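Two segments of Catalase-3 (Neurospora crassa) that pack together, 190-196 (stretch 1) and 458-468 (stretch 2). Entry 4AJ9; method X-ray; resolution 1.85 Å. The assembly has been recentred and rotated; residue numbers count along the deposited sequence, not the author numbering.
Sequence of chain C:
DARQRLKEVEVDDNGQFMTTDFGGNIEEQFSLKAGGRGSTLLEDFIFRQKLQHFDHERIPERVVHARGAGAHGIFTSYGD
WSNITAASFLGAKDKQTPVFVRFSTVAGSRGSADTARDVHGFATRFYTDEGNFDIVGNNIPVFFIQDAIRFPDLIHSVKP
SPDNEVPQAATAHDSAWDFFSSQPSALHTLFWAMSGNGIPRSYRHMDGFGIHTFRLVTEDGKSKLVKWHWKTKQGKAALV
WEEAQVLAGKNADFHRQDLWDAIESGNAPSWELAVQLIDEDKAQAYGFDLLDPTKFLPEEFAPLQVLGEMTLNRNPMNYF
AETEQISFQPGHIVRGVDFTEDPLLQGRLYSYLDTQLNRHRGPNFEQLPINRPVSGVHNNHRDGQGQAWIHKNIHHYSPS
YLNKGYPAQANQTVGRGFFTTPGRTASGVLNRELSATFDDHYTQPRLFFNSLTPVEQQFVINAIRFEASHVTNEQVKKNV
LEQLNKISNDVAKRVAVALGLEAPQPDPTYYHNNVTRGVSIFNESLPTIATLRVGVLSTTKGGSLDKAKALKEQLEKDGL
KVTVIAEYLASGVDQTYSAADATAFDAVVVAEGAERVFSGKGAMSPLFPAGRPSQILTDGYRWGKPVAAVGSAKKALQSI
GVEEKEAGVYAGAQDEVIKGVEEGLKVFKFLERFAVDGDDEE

Stretch 1 190-196: LFWAMSG
Stretch 2, residues 458-468: QFVINAIRFEA

Met 194 is the centre of this contact. Its CA-to-CB bond points toward the helix of stretch 2, and with chi1 -63° (m), chi2 -64° (m) and chi3 119°, between wells, the side chain runs toward the C-terminal end of that helix, from Val 460 near CB to Glu 467 at CE. Met 194 CB lies 4.2 Å from Val 460 CG1, Met 194 CG 3.8 Å from Ile 464 CG1, Met 194 SD 3.8 Å from Ala 463 CB, and Met 194 CE reaches Glu 467 CD at 3.7 Å. Val 460, Ala 463, Ile 464 and Glu 467 follow the 3-4 spacing that sets residues on one helical face. An unbranched, flexible side chain suits such a path, and no other residue here has as much surface covered by the opposing stretch.

The small methyl of Ala 463 points toward stretch 1 and lets the backbone come close: Met 194 O sits 3.5 Å from Ala 463 CB. The CA-to-CB bonds of Val 460 (chi1 168°, t) and Ile 464 (chi1 -61°, m; chi2 173°, t) run sideways, and the end of Ile 464 comes nearer. Their branched apolar chains supply methyl and methylene surface to Met 194 and meet the Phe 191 ring obliquely, Val 460 CG1 at 4.3 Å from Phe 191 CD2 and Ile 464 CD1 at 4.3 Å from Phe 191 CE1. Phe 191 itself has an off-well chi1 of -91° and chi2 of 55°. Ser 195 CB lies 3.8 Å from Val 460 CG2. All these residues are buried; Phe 459, at the margin, is partly exposed.

Stretch 2 is helical throughout, phi/psi near -62/-44, with i to i+4 hydrogen bonds such as Ile 464 N to Val 460 O (3.0 Å). Stretch 1 enters as helix, with Met 194 N hydrogen-bonded to Leu 190 O at 2.8 Å; Met 194 has phi/psi -82/-5, and Ser 195 is extended at -96/-168. In register, Ser 195 lies beside Val 460, their CA atoms 4.9 Å apart.

No hydrogen bond crosses the contact. One weakly polar approach is a CA-H...O contact, Val 460 CA to Met 194 O at 3.4 Å, with 164° at the hydrogen. Ser 195 suits its buried place because its hydroxyl (chi1 77°, p) is satisfied within its own stretch, Ser 195 OG donating to Trp 192 O at 2.7 Å, while Ser 195 N reaches the same Trp 192 O at 3.0 Å.

At the polar edge, the CA-to-CB bond of Glu 467 points toward stretch 1, with chi1 -61° (m) and chi2 -121°, and the carboxylate carbon meets the methionine methyl; burial is tolerable with OE1 hydrogen-bonded elsewhere in the structure. The rule is economical: 360 Å² of buried surface, both sides summed, built on apolar packing around one methionine.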

# COMPACT_ATOMS: atom_id res chain seq x y z
N LEU C 190 -11.38 34.39 3.16
CA LEU C 190 -12.80 34.19 3.40
C LEU C 190 -13.65 35.18 2.57
O LEU C 190 -14.59 34.77 1.90
CB LEU C 190 -13.11 34.31 4.90
CG LEU C 190 -14.57 34.14 5.33
CD1 LEU C 190 -15.12 32.74 4.97
CD2 LEU C 190 -14.71 34.42 6.81
N PHE C 191 -13.31 36.46 2.62
CA PHE C 191 -14.04 37.48 1.85
C PHE C 191 -14.05 37.16 0.35
O PHE C 191 -15.07 37.32 -0.32
CB PHE C 191 -13.46 38.88 2.12
CG PHE C 191 -14.13 39.61 3.26
CD1 PHE C 191 -14.22 39.03 4.51
CD2 PHE C 191 -14.71 40.85 3.06
CE1 PHE C 191 -14.86 39.68 5.55
CE2 PHE C 191 -15.34 41.51 4.09
CZ PHE C 191 -15.42 40.93 5.33
N TRP C 192 -12.91 36.72 -0.17
CA TRP C 192 -12.84 36.33 -1.57
C TRP C 192 -13.76 35.13 -1.85
O TRP C 192 -14.43 35.07 -2.89
CB TRP C 192 -11.41 35.96 -1.97
CG TRP C 192 -10.47 37.14 -2.23
CD1 TRP C 192 -9.75 37.83 -1.29
CD2 TRP C 192 -10.14 37.73 -3.50
NE1 TRP C 192 -9.00 38.82 -1.91
CE2 TRP C 192 -9.22 38.77 -3.26
CE3 TRP C 192 -10.52 37.47 -4.82
CZ2 TRP C 192 -8.68 39.56 -4.28
CZ3 TRP C 192 -10.00 38.26 -5.84
CH2 TRP C 192 -9.08 39.29 -5.56
N ALA C 193 -13.76 34.17 -0.93
CA ALA C 193 -14.58 32.97 -1.12
C ALA C 193 -16.08 33.30 -1.01
O ALA C 193 -16.92 32.62 -1.59
CB ALA C 193 -14.19 31.88 -0.10
N MET C 194 -16.38 34.36 -0.26
CA MET C 194 -17.76 34.85 -0.14
C MET C 194 -18.17 35.75 -1.31
O MET C 194 -19.32 36.16 -1.39
CB MET C 194 -17.96 35.61 1.18
CG MET C 194 -17.75 34.76 2.43
SD MET C 194 -18.97 33.43 2.56
CE MET C 194 -17.90 31.98 2.53
N SER C 195 -17.23 36.04 -2.20
CA SER C 195 -17.54 36.83 -3.39
C SER C 195 -17.82 35.91 -4.57
O SER C 195 -18.00 34.69 -4.40
CB SER C 195 -16.38 37.79 -3.72
OG SER C 195 -15.31 37.10 -4.35
N GLY C 196 -17.87 36.48 -5.78
CA GLY C 196 -18.09 35.67 -6.97
C GLY C 196 -16.99 34.65 -7.19
O GLY C 196 -17.19 33.65 -7.87
N GLN C 458 -22.89 43.48 -1.81
CA GLN C 458 -24.09 42.89 -1.22
C GLN C 458 -24.02 41.36 -1.30
O GLN C 458 -24.45 40.68 -0.37
CB GLN C 458 -25.36 43.42 -1.89
CG GLN C 458 -26.65 42.99 -1.19
CD GLN C 458 -26.80 43.59 0.19
OE1 GLN C 458 -26.95 44.80 0.35
NE2 GLN C 458 -26.79 42.74 1.20
N PHE C 459 -23.48 40.83 -2.40
CA PHE C 459 -23.35 39.39 -2.55
C PHE C 459 -22.46 38.81 -1.46
O PHE C 459 -22.76 37.76 -0.88
CB PHE C 459 -22.79 39.03 -3.93
CG PHE C 459 -23.77 39.20 -5.05
CD1 PHE C 459 -25.12 39.07 -4.83
CD2 PHE C 459 -23.33 39.48 -6.34
CE1 PHE C 459 -26.02 39.22 -5.87
CE2 PHE C 459 -24.22 39.63 -7.37
CZ PHE C 459 -25.57 39.50 -7.14
N VAL C 460 -21.34 39.48 -1.18
CA VAL C 460 -20.44 39.07 -0.11
C VAL C 460 -21.17 39.05 1.23
O VAL C 460 -21.11 38.06 1.97
CB VAL C 460 -19.21 40.01 -0.02
CG1 VAL C 460 -18.44 39.76 1.28
CG2 VAL C 460 -18.30 39.87 -1.26
N ILE C 461 -21.87 40.14 1.55
CA ILE C 461 -22.59 40.22 2.81
C ILE C 461 -23.66 39.13 2.93
O ILE C 461 -23.83 38.51 3.98
CB ILE C 461 -23.23 41.62 2.98
CG1 ILE C 461 -22.19 42.61 3.51
CG2 ILE C 461 -24.43 41.56 3.93
CD1 ILE C 461 -22.55 44.05 3.26
N ASN C 462 -24.41 38.93 1.84
CA ASN C 462 -25.46 37.93 1.81
C ASN C 462 -24.92 36.50 1.91
O ASN C 462 -25.59 35.63 2.47
CB ASN C 462 -26.32 38.09 0.55
CG ASN C 462 -27.24 39.30 0.64
OD1 ASN C 462 -27.37 39.92 1.70
ND2 ASN C 462 -27.89 39.62 -0.47
N ALA C 463 -23.74 36.27 1.36
CA ALA C 463 -23.10 34.96 1.50
C ALA C 463 -22.71 34.74 2.96
O ALA C 463 -22.92 33.67 3.53
CB ALA C 463 -21.89 34.86 0.57
N ILE C 464 -22.14 35.77 3.58
CA ILE C 464 -21.78 35.68 4.99
C ILE C 464 -23.02 35.48 5.85
O ILE C 464 -23.01 34.66 6.78
CB ILE C 464 -21.00 36.91 5.47
CG1 ILE C 464 -19.69 37.06 4.67
CG2 ILE C 464 -20.72 36.82 6.97
CD1 ILE C 464 -18.91 38.38 4.96
N ARG C 465 -24.08 36.22 5.54
CA ARG C 465 -25.36 36.03 6.24
C ARG C 465 -25.85 34.59 6.10
O ARG C 465 -26.27 33.96 7.08
CB ARG C 465 -26.44 36.97 5.67
CG ARG C 465 -26.29 38.43 6.06
CD ARG C 465 -27.28 39.30 5.24
NE ARG C 465 -27.43 40.65 5.79
CZ ARG C 465 -28.04 41.66 5.16
NH1 ARG C 465 -28.54 41.49 3.94
NH2 ARG C 465 -28.13 42.84 5.75
N PHE C 466 -25.83 34.06 4.88
CA PHE C 466 -26.32 32.70 4.65
C PHE C 466 -25.50 31.72 5.50
O PHE C 466 -26.06 30.97 6.31
CB PHE C 466 -26.24 32.35 3.16
CG PHE C 466 -26.47 30.89 2.86
CD1 PHE C 466 -25.42 29.99 2.87
CD2 PHE C 466 -27.75 30.42 2.54
CE1 PHE C 466 -25.62 28.64 2.59
CE2 PHE C 466 -27.96 29.06 2.26
CZ PHE C 466 -26.89 28.17 2.28
N GLU C 467 -24.18 31.75 5.33
CA GLU C 467 -23.26 30.84 6.02
C GLU C 467 -23.30 30.93 7.53
O GLU C 467 -23.42 29.92 8.22
CB GLU C 467 -21.82 31.07 5.53
CG GLU C 467 -21.64 30.81 4.04
CD GLU C 467 -20.61 29.73 3.74
OE1 GLU C 467 -19.83 29.38 4.65
OE2 GLU C 467 -20.59 29.24 2.59
N ALA C 468 -23.19 32.14 8.06
CA ALA C 468 -23.11 32.34 9.50
C ALA C 468 -24.40 31.94 10.22
O ALA C 468 -24.38 31.52 11.38
CB ALA C 468 -22.73 33.79 9.82